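Putative Nitroreductase (Anabaena variabilis ATCC 29413, PDB 3EO7) binds flavin mononucleotide and probably works as an FMN-dependent oxidoreductase of the nitroreductase family. Local coordinates at residues 79-84 / 194-199; 95-100 / 333-338; 101-106 / 175-180. All blocks are in the same frame, centred on the assembly; numbering follows the deposited sequence. Where two conformers were deposited one is given.

Interaction 1 of 3, residues 79-84 / 194-199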
loop_
_atom_site.group_PDB
_atom_site.type_symbol
_atom_site.label_atom_id
_atom_site.label_comp_id
_atom_site.label_asym_id
_atom_site.label_seq_id
_atom_site.Cartn_x
_atom_site.Cartn_y
_atom_site.Cartn_z
ATOM N N PHE A 79 -13.932 -6.127 -6.338
ATOM C CA PHE A 79 -14.743 -5.035 -5.782
ATOM C C PHE A 79 -14.271 -4.571 -4.408
ATOM O O PHE A 79 -14.233 -3.369 -4.107
ATOM C CB PHE A 79 -16.214 -5.412 -5.741
ATOM C CG PHE A 79 -17.078 -4.256 -5.385
ATOM C CD1 PHE A 79 -17.235 -3.201 -6.299
ATOM C CD2 PHE A 79 -17.651 -4.157 -4.130
ATOM C CE1 PHE A 79 -17.980 -2.093 -5.974
ATOM C CE2 PHE A 79 -18.417 -3.043 -3.796
ATOM C CZ PHE A 79 -18.569 -2.010 -4.718
ATOM N N ARG A 80 -13.919 -5.525 -3.552
ATOM C CA ARG A 80 -13.477 -5.194 -2.214
ATOM C C ARG A 80 -12.065 -4.613 -2.286
ATOM O O ARG A 80 -11.652 -3.913 -1.380
ATOM C CB ARG A 80 -13.496 -6.425 -1.310
ATOM C CG ARG A 80 -14.890 -7.037 -1.022
ATOM C CD ARG A 80 -15.585 -6.355 0.128
ATOM N NE ARG A 80 -16.958 -6.856 0.303
ATOM C CZ ARG A 80 -18.084 -6.188 0.011
ATOM N NH1 ARG A 80 -18.080 -4.945 -0.472
ATOM N NH2 ARG A 80 -19.259 -6.777 0.237
ATOM N N SER A 81 -11.322 -4.907 -3.359
ATOM C CA SER A 81 -9.957 -4.396 -3.516
ATOM C C SER A 81 -9.899 -2.948 -4.036
ATOM O O SER A 81 -9.128 -2.142 -3.524
ATOM C CB SER A 81 -9.127 -5.262 -4.470
ATOM O OG SER A 81 -8.873 -6.531 -3.904
ATOM N N TYR A 82 -10.657 -2.652 -5.090
ATOM C CA TYR A 82 -10.520 -1.357 -5.772
ATOM C C TYR A 82 -11.813 -0.837 -6.367
ATOM O O TYR A 82 -11.802 0.019 -7.256
ATOM C CB TYR A 82 -9.444 -1.495 -6.839
ATOM C CG TYR A 82 -8.683 -0.253 -7.228
ATOM C CD1 TYR A 82 -8.222 0.639 -6.253
ATOM C CD2 TYR A 82 -8.404 0.031 -8.554
ATOM C CE1 TYR A 82 -7.480 1.781 -6.600
ATOM C CE2 TYR A 82 -7.676 1.156 -8.907
ATOM C CZ TYR A 82 -7.213 2.042 -7.918
ATOM O OH TYR A 82 -6.475 3.166 -8.270
ATOM N N GLY A 83 -12.928 -1.286 -5.808
ATOM C CA GLY A 83 -14.219 -0.870 -6.292
ATOM C C GLY A 83 -14.548 0.526 -5.827
ATOM O O GLY A 83 -13.947 1.032 -4.865
ATOM N N LEU A 84 -15.521 1.131 -6.497
ATOM C CA LEU A 84 -16.043 2.445 -6.077
ATOM C C LEU A 84 -16.954 2.281 -4.868
ATOM O O LEU A 84 -17.869 1.473 -4.925
ATOM C CB LEU A 84 -16.766 3.100 -7.233
ATOM C CG LEU A 84 -15.981 3.336 -8.496
ATOM C CD1 LEU A 84 -16.885 4.200 -9.445
ATOM C CD2 LEU A 84 -14.584 3.964 -8.229
ATOM N N GLY A 194 -2.751 -4.165 0.383
ATOM C CA GLY A 194 -3.393 -4.592 1.650
ATOM C C GLY A 194 -4.832 -5.051 1.388
ATOM O O GLY A 194 -5.281 -6.086 1.916
ATOM N N ASN A 195 -5.575 -4.332 0.559
ATOM C CA ASN A 195 -6.950 -4.794 0.251
ATOM C C ASN A 195 -6.942 -6.106 -0.515
ATOM O O ASN A 195 -7.788 -6.970 -0.288
ATOM C CB ASN A 195 -7.745 -3.796 -0.590
ATOM C CG ASN A 195 -8.249 -2.632 0.182
ATOM O OD1 ASN A 195 -8.223 -2.603 1.435
ATOM N ND2 ASN A 195 -8.707 -1.630 -0.543
ATOM N N ILE A 196 -6.028 -6.239 -1.463
ATOM C CA ILE A 196 -5.957 -7.478 -2.246
ATOM C C ILE A 196 -5.746 -8.689 -1.341
ATOM O O ILE A 196 -6.447 -9.698 -1.489
ATOM C CB ILE A 196 -4.923 -7.387 -3.356
ATOM C CG1 ILE A 196 -5.381 -6.384 -4.406
ATOM C CG2 ILE A 196 -4.651 -8.791 -4.055
ATOM C CD1 ILE A 196 -4.298 -6.082 -5.443
ATOM N N GLU A 197 -4.809 -8.629 -0.400
ATOM C CA GLU A 197 -4.637 -9.790 0.470
ATOM C C GLU A 197 -5.872 -10.070 1.335
ATOM O O GLU A 197 -6.234 -11.235 1.531
ATOM C CB GLU A 197 -3.389 -9.741 1.347
ATOM C CG GLU A 197 -3.252 -8.563 2.179
ATOM C CD GLU A 197 -3.031 -8.895 3.681
ATOM O OE1 GLU A 197 -3.597 -9.824 4.265
ATOM O OE2 GLU A 197 -2.382 -8.099 4.313
ATOM N N LEU A 198 -6.533 -9.024 1.833
ATOM C CA LEU A 198 -7.722 -9.229 2.682
ATOM C C LEU A 198 -8.941 -9.708 1.876
ATOM O O LEU A 198 -9.654 -10.625 2.292
ATOM C CB LEU A 198 -8.025 -7.974 3.497
ATOM C CG LEU A 198 -6.916 -7.678 4.519
ATOM C CD1 LEU A 198 -7.095 -6.244 5.154
ATOM C CD2 LEU A 198 -6.867 -8.817 5.609
ATOM N N SER A 199 -9.142 -9.084 0.720
ATOM C CA SER A 199 -10.199 -9.446 -0.229
ATOM C C SER A 199 -10.020 -10.897 -0.705
ATOM O O SER A 199 -10.978 -11.632 -0.881
ATOM C CB SER A 199 -10.126 -8.505 -1.439
ATOM O OG SER A 199 -11.264 -8.661 -2.257
#

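Interaction 2 of 3, residues 95-100 / 333-338. With FMN (flavin mononucleotide), chain B.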
loop_
_atom_site.group_PDB
_atom_site.type_symbol
_atom_site.label_atom_id
_atom_site.label_comp_id
_atom_site.label_asym_id
_atom_site.label_seq_id
_atom_site.Cartn_x
_atom_site.Cartn_y
_atom_site.Cartn_z
ATOM N N VAL A 95 -16.284 12.997 -7.859
ATOM C CA VAL A 95 -15.105 12.202 -7.650
ATOM C C VAL A 95 -15.676 10.919 -7.046
ATOM O O VAL A 95 -16.597 10.960 -6.229
ATOM C CB VAL A 95 -14.121 12.862 -6.658
ATOM C CG1 VAL A 95 -12.942 11.870 -6.247
ATOM C CG2 VAL A 95 -13.592 14.149 -7.254
ATOM N N TYR A 96 -15.185 9.787 -7.498
ATOM C CA TYR A 96 -15.632 8.529 -6.937
ATOM C C TYR A 96 -14.527 8.023 -6.047
ATOM O O TYR A 96 -13.407 7.796 -6.519
ATOM C CB TYR A 96 -15.890 7.530 -8.025
ATOM C CG TYR A 96 -17.065 7.937 -8.823
ATOM C CD1 TYR A 96 -18.341 7.703 -8.341
ATOM C CD2 TYR A 96 -16.915 8.618 -10.024
ATOM C CE1 TYR A 96 -19.454 8.104 -9.049
ATOM C CE2 TYR A 96 -18.039 9.033 -10.750
ATOM C CZ TYR A 96 -19.291 8.757 -10.251
ATOM O OH TYR A 96 -20.423 9.145 -10.923
ATOM N N LEU A 97 -14.860 7.827 -4.773
ATOM C CA LEU A 97 -13.946 7.278 -3.817
ATOM C C LEU A 97 -14.019 5.762 -3.895
ATOM O O LEU A 97 -15.025 5.178 -4.323
ATOM C CB LEU A 97 -14.276 7.763 -2.408
ATOM C CG LEU A 97 -14.404 9.279 -2.223
ATOM C CD1 LEU A 97 -14.672 9.561 -0.743
ATOM C CD2 LEU A 97 -13.187 10.060 -2.699
ATOM N N ARG A 98 -12.927 5.148 -3.489
ATOM C CA ARG A 98 -12.737 3.725 -3.679
ATOM C C ARG A 98 -12.394 2.959 -2.430
ATOM O O ARG A 98 -12.151 3.517 -1.354
ATOM C CB ARG A 98 -11.613 3.509 -4.723
ATOM C CG ARG A 98 -11.731 4.387 -5.970
ATOM C CD ARG A 98 -10.810 3.964 -7.108
ATOM N NE ARG A 98 -10.881 4.989 -8.154
ATOM C CZ ARG A 98 -10.256 4.945 -9.313
ATOM N NH1 ARG A 98 -9.551 3.893 -9.658
ATOM N NH2 ARG A 98 -10.373 5.970 -10.150
ATOM N N ALA A 99 -12.355 1.639 -2.596
ATOM C CA ALA A 99 -12.011 0.726 -1.508
ATOM C C ALA A 99 -10.622 1.032 -0.952
ATOM O O ALA A 99 -10.348 0.794 0.227
ATOM C CB ALA A 99 -12.085 -0.748 -1.986
ATOM N N ALA A 100 -9.709 1.465 -1.819
ATOM C CA ALA A 100 -8.375 1.859 -1.408
ATOM C C ALA A 100 -8.307 3.404 -1.343
ATOM O O ALA A 100 -8.806 4.069 -2.251
ATOM C CB ALA A 100 -7.324 1.379 -2.408
ATOM N N LYS A 333 -17.266 0.372 3.843
ATOM C CA LYS A 333 -17.605 1.686 4.424
ATOM C C LYS A 333 -16.412 2.576 4.746
ATOM O O LYS A 333 -16.576 3.765 5.037
ATOM C CB LYS A 333 -18.456 1.511 5.682
ATOM C CG LYS A 333 -17.731 1.045 6.898
ATOM C CD LYS A 333 -18.719 0.874 8.069
ATOM C CE LYS A 333 -18.016 0.390 9.340
ATOM N NZ LYS A 333 -18.993 0.174 10.463
ATOM N N ARG A 334 -15.214 1.995 4.685
ATOM C CA ARG A 334 -13.989 2.666 5.102
ATOM C C ARG A 334 -13.801 3.982 4.385
ATOM O O ARG A 334 -13.823 4.032 3.157
ATOM C CB ARG A 334 -12.785 1.781 4.794
ATOM C CG ARG A 334 -11.437 2.445 5.175
ATOM C CD ARG A 334 -10.318 2.129 4.202
ATOM N NE ARG A 334 -10.624 2.572 2.828
ATOM C CZ ARG A 334 -10.574 3.815 2.391
ATOM N NH1 ARG A 334 -10.186 4.800 3.179
ATOM N NH2 ARG A 334 -10.874 4.054 1.128
ATOM N N ARG A 335 -13.608 5.043 5.159
ATOM C CA ARG A 335 -13.264 6.366 4.639
ATOM C C ARG A 335 -12.126 6.928 5.486
ATOM O O ARG A 335 -12.000 6.582 6.670
ATOM C CB ARG A 335 -14.451 7.314 4.779
ATOM C CG ARG A 335 -15.701 6.930 3.992
ATOM C CD ARG A 335 -15.714 7.485 2.585
ATOM N NE ARG A 335 -14.702 6.917 1.689
ATOM C CZ ARG A 335 -14.891 5.835 0.942
ATOM N NH1 ARG A 335 -16.041 5.184 0.959
ATOM N NH2 ARG A 335 -13.934 5.426 0.112
ATOM N N SER A 336 -11.329 7.821 4.890
ATOM C CA SER A 336 -10.307 8.557 5.610
ATOM C C SER A 336 -11.050 9.660 6.375
ATOM O O SER A 336 -11.764 10.471 5.783
ATOM C CB SER A 336 -9.301 9.167 4.651
ATOM O OG SER A 336 -8.535 8.148 4.038
ATOM N N THR A 337 -10.856 9.709 7.680
ATOM C CA THR A 337 -11.517 10.695 8.528
ATOM C C THR A 337 -11.024 12.125 8.266
ATOM O O THR A 337 -9.837 12.394 8.223
ATOM C CB THR A 337 -11.292 10.317 9.982
ATOM O OG1 THR A 337 -11.611 8.927 10.139
ATOM C CG2 THR A 337 -12.135 11.186 10.932
ATOM N N ARG A 338 -11.975 13.034 8.083
ATOM C CA ARG A 338 -11.680 14.424 7.789
ATOM C C ARG A 338 -11.104 15.166 8.979
ATOM O O ARG A 338 -10.197 15.977 8.815
ATOM C CB ARG A 338 -12.946 15.150 7.316
ATOM C CG ARG A 338 -12.735 16.651 7.010
ATOM C CD ARG A 338 -14.050 17.448 6.769
ATOM N NE ARG A 338 -13.761 18.766 6.184
ATOM C CZ ARG A 338 -13.454 18.976 4.898
ATOM N NH1 ARG A 338 -13.377 17.957 4.041
ATOM N NH2 ARG A 338 -13.209 20.215 4.461
HETATM N N1 FMN B . -5.794 12.875 3.856
HETATM C C2 FMN B . -5.523 14.101 4.440
HETATM O O2 FMN B . -6.425 14.793 4.899
HETATM N N3 FMN B . -4.263 14.631 4.517
HETATM C C4 FMN B . -3.181 13.999 3.983
HETATM O O4 FMN B . -2.045 14.437 4.247
HETATM C C4A FMN B . -3.404 12.759 3.389
HETATM N N5 FMN B . -2.359 12.090 2.781
HETATM C C5A FMN B . -2.569 10.797 2.262
HETATM C C6 FMN B . -1.522 10.041 1.748
HETATM C C7 FMN B . -1.732 8.771 1.212
HETATM C C7M FMN B . -0.537 7.915 0.764
HETATM C C8 FMN B . -3.012 8.233 1.189
HETATM C C8M FMN B . -3.275 6.792 0.803
HETATM C C9 FMN B . -4.091 8.972 1.709
HETATM C C9A FMN B . -3.867 10.252 2.246
HETATM N N10 FMN B . -4.928 10.993 2.752
HETATM C C10 FMN B . -4.704 12.214 3.328
HETATM C "C1'" FMN B . -6.366 10.567 2.538
HETATM C "C2'" FMN B . -6.867 10.824 1.131
HETATM O "O2'" FMN B . -7.218 12.218 0.988
HETATM C "C3'" FMN B . -8.059 9.913 0.849
HETATM O "O3'" FMN B . -7.632 8.548 0.806
HETATM C "C4'" FMN B . -8.843 10.283 -0.424
HETATM O "O4'" FMN B . -9.414 11.617 -0.311
HETATM C "C5'" FMN B . -9.938 9.265 -0.679
HETATM O "O5'" FMN B . -10.836 9.174 0.394
HETATM P P FMN B . -11.093 7.817 1.165
HETATM O O1P FMN B . -9.787 7.409 1.838
HETATM O O2P FMN B . -12.182 8.151 2.178
HETATM O O3P FMN B . -11.555 6.763 0.201
HETATM O O HOH W 1 -11.601 -0.334 2.313
#

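Interaction 3 of 3, residues 101-106 / 175-180. With FMN (flavin mononucleotide), chain B.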
loop_
_atom_site.group_PDB
_atom_site.type_symbol
_atom_site.label_atom_id
_atom_site.label_comp_id
_atom_site.label_asym_id
_atom_site.label_seq_id
_atom_site.Cartn_x
_atom_site.Cartn_y
_atom_site.Cartn_z
ATOM N N PRO A 101 -7.689 3.948 -0.267
ATOM C CA PRO A 101 -7.455 5.393 -0.158
ATOM C C PRO A 101 -6.373 5.777 -1.164
ATOM O O PRO A 101 -5.695 4.910 -1.706
ATOM C CB PRO A 101 -6.963 5.578 1.277
ATOM C CG PRO A 101 -6.294 4.241 1.595
ATOM C CD PRO A 101 -7.151 3.213 0.905
ATOM N N SER A 102 -6.239 7.063 -1.436
ATOM C CA SER A 102 -5.213 7.549 -2.368
ATOM C C SER A 102 -4.899 8.990 -2.047
ATOM O O SER A 102 -5.831 9.798 -1.843
ATOM C CB SER A 102 -5.704 7.484 -3.821
ATOM O OG SER A 102 -4.887 8.234 -4.716
ATOM N N ALA A 103 -3.606 9.299 -1.979
ATOM C CA ALA A 103 -3.155 10.690 -1.727
ATOM C C ALA A 103 -3.805 11.594 -2.762
ATOM O O ALA A 103 -3.722 11.374 -3.978
ATOM C CB ALA A 103 -1.638 10.766 -1.808
ATOM N N GLY A 104 -4.494 12.628 -2.271
ATOM C CA GLY A 104 -5.183 13.574 -3.125
ATOM C C GLY A 104 -6.417 13.060 -3.835
ATOM O O GLY A 104 -7.006 13.798 -4.672
ATOM N N GLY A 105 -6.834 11.824 -3.557
ATOM C CA GLY A 105 -7.947 11.221 -4.288
ATOM C C GLY A 105 -7.616 11.157 -5.778
ATOM O O GLY A 105 -8.465 11.406 -6.617
ATOM N N LEU A 106 -6.394 10.773 -6.100
ATOM C CA LEU A 106 -5.879 10.790 -7.480
ATOM C C LEU A 106 -5.835 9.435 -8.201
ATOM O O LEU A 106 -5.825 9.380 -9.434
ATOM C CB LEU A 106 -4.503 11.480 -7.489
ATOM C CG LEU A 106 -4.556 12.950 -7.036
ATOM C CD1 LEU A 106 -3.136 13.521 -6.898
ATOM C CD2 LEU A 106 -5.458 13.800 -7.925
ATOM N N TRP A 175 0.339 15.198 -11.503
ATOM C CA TRP A 175 -0.469 16.384 -11.810
ATOM C C TRP A 175 -0.530 17.258 -10.566
ATOM O O TRP A 175 -0.419 18.477 -10.668
ATOM C CB TRP A 175 -1.854 15.965 -12.318
ATOM C CG TRP A 175 -2.819 17.120 -12.375
ATOM C CD1 TRP A 175 -2.889 18.065 -13.324
ATOM C CD2 TRP A 175 -3.797 17.456 -11.389
ATOM N NE1 TRP A 175 -3.873 18.991 -13.011
ATOM C CE2 TRP A 175 -4.446 18.628 -11.823
ATOM C CE3 TRP A 175 -4.202 16.869 -10.196
ATOM C CZ2 TRP A 175 -5.480 19.209 -11.107
ATOM C CZ3 TRP A 175 -5.228 17.451 -9.477
ATOM C CH2 TRP A 175 -5.857 18.596 -9.929
ATOM N N ARG A 176 -0.660 16.638 -9.391
ATOM C CA ARG A 176 -0.662 17.390 -8.151
ATOM C C ARG A 176 0.688 17.486 -7.451
ATOM O O ARG A 176 1.094 18.574 -7.024
ATOM C CB ARG A 176 -1.659 16.795 -7.158
ATOM C CG ARG A 176 -1.600 17.539 -5.802
ATOM C CD ARG A 176 -2.758 17.226 -4.934
ATOM N NE ARG A 176 -2.527 17.787 -3.596
ATOM C CZ ARG A 176 -3.437 17.816 -2.623
ATOM N NH1 ARG A 176 -4.678 17.374 -2.829
ATOM N NH2 ARG A 176 -3.100 18.316 -1.430
ATOM N N TYR A 177 1.381 16.360 -7.325
ATOM C CA TYR A 177 2.587 16.267 -6.474
ATOM C C TYR A 177 3.923 16.412 -7.196
ATOM O O TYR A 177 4.987 16.434 -6.563
ATOM C CB TYR A 177 2.557 14.945 -5.712
ATOM C CG TYR A 177 1.358 14.833 -4.776
ATOM C CD1 TYR A 177 1.294 15.584 -3.606
ATOM C CD2 TYR A 177 0.318 13.957 -5.046
ATOM C CE1 TYR A 177 0.199 15.499 -2.767
ATOM C CE2 TYR A 177 -0.764 13.870 -4.207
ATOM C CZ TYR A 177 -0.818 14.628 -3.072
ATOM O OH TYR A 177 -1.924 14.501 -2.266
ATOM N N GLU A 178 3.859 16.550 -8.506
ATOM C CA GLU A 178 5.059 16.669 -9.321
ATOM C C GLU A 178 6.009 15.531 -8.962
ATOM O O GLU A 178 5.546 14.389 -8.859
ATOM C CB GLU A 178 5.650 18.062 -9.166
ATOM C CG GLU A 178 4.661 19.151 -9.643
ATOM C CD GLU A 178 5.251 20.574 -9.624
ATOM O OE1 GLU A 178 5.598 21.075 -8.550
ATOM O OE2 GLU A 178 5.327 21.177 -10.700
ATOM N N ASP A 179 7.303 15.791 -8.776
ATOM C CA ASP A 179 8.239 14.681 -8.532
ATOM C C ASP A 179 7.960 13.917 -7.234
ATOM O O ASP A 179 8.291 12.737 -7.131
ATOM C CB ASP A 179 9.680 15.155 -8.558
ATOM C CG ASP A 179 10.149 15.573 -9.939
ATOM O OD1 ASP A 179 9.696 14.992 -10.960
ATOM O OD2 ASP A 179 10.967 16.507 -9.959
ATOM N N ARG A 180 7.328 14.577 -6.249
ATOM C CA ARG A 180 6.990 13.909 -4.975
ATOM C C ARG A 180 5.959 12.811 -5.171
ATOM O O ARG A 180 5.722 12.006 -4.286
ATOM C CB ARG A 180 6.434 14.915 -3.969
ATOM C CG ARG A 180 7.377 16.049 -3.621
ATOM C CD ARG A 180 6.916 16.773 -2.376
ATOM N NE ARG A 180 7.917 17.722 -1.876
ATOM C CZ ARG A 180 8.013 18.998 -2.214
ATOM N NH1 ARG A 180 7.186 19.545 -3.091
ATOM N NH2 ARG A 180 8.959 19.752 -1.663
HETATM N N1 FMN B . -5.794 12.875 3.856
HETATM C C2 FMN B . -5.523 14.101 4.440
HETATM O O2 FMN B . -6.425 14.793 4.899
HETATM N N3 FMN B . -4.263 14.631 4.517
HETATM C C4 FMN B . -3.181 13.999 3.983
HETATM O O4 FMN B . -2.045 14.437 4.247
HETATM C C4A FMN B . -3.404 12.759 3.389
HETATM N N5 FMN B . -2.359 12.090 2.781
HETATM C C5A FMN B . -2.569 10.797 2.262
HETATM C C6 FMN B . -1.522 10.041 1.748
HETATM C C7 FMN B . -1.732 8.771 1.212
HETATM C C7M FMN B . -0.537 7.915 0.764
HETATM C C8 FMN B . -3.012 8.233 1.189
HETATM C C8M FMN B . -3.275 6.792 0.803
HETATM C C9 FMN B . -4.091 8.972 1.709
HETATM C C9A FMN B . -3.867 10.252 2.246
HETATM N N10 FMN B . -4.928 10.993 2.752
HETATM C C10 FMN B . -4.704 12.214 3.328
HETATM C "C1'" FMN B . -6.366 10.567 2.538
HETATM C "C2'" FMN B . -6.867 10.824 1.131
HETATM O "O2'" FMN B . -7.218 12.218 0.988
HETATM C "C3'" FMN B . -8.059 9.913 0.849
HETATM O "O3'" FMN B . -7.632 8.548 0.806
HETATM C "C4'" FMN B . -8.843 10.283 -0.424
HETATM O "O4'" FMN B . -9.414 11.617 -0.311
HETATM C "C5'" FMN B . -9.938 9.265 -0.679
HETATM O "O5'" FMN B . -10.836 9.174 0.394
HETATM P P FMN B . -11.093 7.817 1.165
HETATM O O1P FMN B . -9.787 7.409 1.838
HETATM O O2P FMN B . -12.182 8.151 2.178
HETATM O O3P FMN B . -11.555 6.763 0.201
HETATM O O HOH W 2 -6.075 16.251 -5.251
#

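Interaction 1 of 3, residues 79-84 / 194-199
Two helices of the nitroreductase-type fold meet here at close range: the last turn of helix 66-82 and residues 194-199 of helix 181-202. The CA atoms of Ser-81 and Asn-195 are 4.8 Å apart, and as the first chain advances from Arg-80 to Ser-81 its nearest partner steps back from Ser-199 to Asn-195. Small side chains permit such an approach. Ser-81 OG, beside its own backbone N (chi1 -68°), lodges against the second helix, 3.5 Å from Ile-196 CA and 3.4 Å from Ser-199 CB. It also bonds back to Leu-77 O, one turn earlier. CG1 of Ile-196 lies alongside this hydroxyl, adding an apolar flank.

Asn-195 supplies the polar tie. Its ND2 donates to Ser-81 O over 3.1 Å with an N-H...O angle of 165°; the acceptor lies in the amide plane, whereas the donor stands above the carbonyl plane, 36° out of it. The same ND2 reaches Ala-99 O, and OD1 accepts from Gln-465 NE2, so three partners fix which way the amide is turned. A leucine here would remove both ND2 bonds and the OD1 acceptor, and would probably loosen the tie between the two helices and to Ala-99.

Arg-80 meets the second helix mainly through CB: the chain bends at chi2 and carries the guanidinium off to a salt bridge with Glu-328. Ser-199 OG, anti to its backbone N in the conformer described, bonds to Leu-77 O and rests 3.3 Å from Arg-80 CB.

Interaction 2 of 3, residues 95-100 / 333-338
Three consecutive residues, Arg-334, Arg-335 and Ser-336, hold the FMN phosphate with six hydrogen bonds, consistent with the basic phosphate site of FMN-dependent nitroreductases. Arg-334 donates NH1 to O1P (3.0 Å) and NH2 to O3P; Arg-335 donates NE to O2P and NH2 to O3P, the latter nearly straight at 171° and 2.7 Å long. Ser-336 adds its backbone N to O2P and its OG to O1P (2.6 Å). Each terminal oxygen thus receives two bonds, and the paired guanidinium groups would probably stabilise the phosphate's negative charge.

The second shell turns the arginines into place. Arg-334, bent at chi2 and chi3, sends NE to Ala-99 O (3.2 Å), tilted from the guanidinium plane; water 1 links the same two atoms. Its NH2 makes a weak bond (125°) to Arg-98 O, which lies at the guanidinium edge. Leu-97 CB covers one face of the Arg-335 guanidinium, 3.5 Å from NH2, while NH1 is held by Thr-85 OG1.

Strand 93-98 pairs with strand 84-90 in a hairpin on one side of the phosphate; the loop 334-338 leaves helix 325-333 on the other, with Arg-334 packed on Gln-465, Leu-469 and Ile-472 of helix 452-473.

Interaction 3 of 3, residues 101-106 / 175-180
The phenol of Tyr-177 carries Arg-176 CG over the centre of one face, 3.9 Å above the plane, and meets Ala-103 O at its edge. In return, Tyr-177 OH stands over the centre of the Arg-176 guanidinium, so the two neighbours fold against each other side by side, the arginine fully extended. Both reach from the end of helix 170-177 to a type II beta turn at Ser-102 to Gly-105, part of the flavin pocket in this nitroreductase-type fold. The turn is closed by Gly-105 N to Ser-102 O at 2.8 Å and identified by phi/psi of -54°/125° at Ala-103 and a positive phi at Gly-104. A side chain on Gly-104 would collide with Tyr-177 OH, which sits 3.2 Å from Gly-104 N at an angle too poor for a hydrogen bond.

Leu-106 forms the apolar centre. Its CD1 touches Tyr-177 CE2 at 3.6 Å and also Arg-176 CB, while CD2 meets the six-membered ring of Trp-175 obliquely.

The turn also serves the cofactor: Ser-102 N donates to FMN O3' (3.0 Å), and Ala-103 CB rests 3.6 Å from FMN C7. Asp-188 positions this backbone by bonding both Ser-102 OG and Ala-103 N. At the solvent-exposed arginine, water 2 bridges the segments, donating to Gly-104 O at 2.7 Å and accepting from Arg-176 NH1 at 3.0 Å.

How the interactions relate
The continuous chain 95-106 joins interactions 2 and 3, whose centres are about 15 Å apart: the former grips the FMN phosphate, the latter meets its ribityl chain and flavin ring. They touch where Arg-334 NH2 packs 3.5 Å from Pro-101 N. Interaction 1 lies farther from the cofactor, its centre about 12 Å from that of interaction 2. Ala-99 connects the two, receiving Asn-195 ND2 on its O at 3.0 Å and lying with its N 2.8 Å from Gly-83 O, both probable hydrogen bonds. Asn-195 stands one step behind Ala-99, whose O bonds Arg-334; the Asn-195 side chain is about 9 Å from FMN. Interactions 1 and 3 do not touch, although helices 170-177 and 181-202 are consecutive.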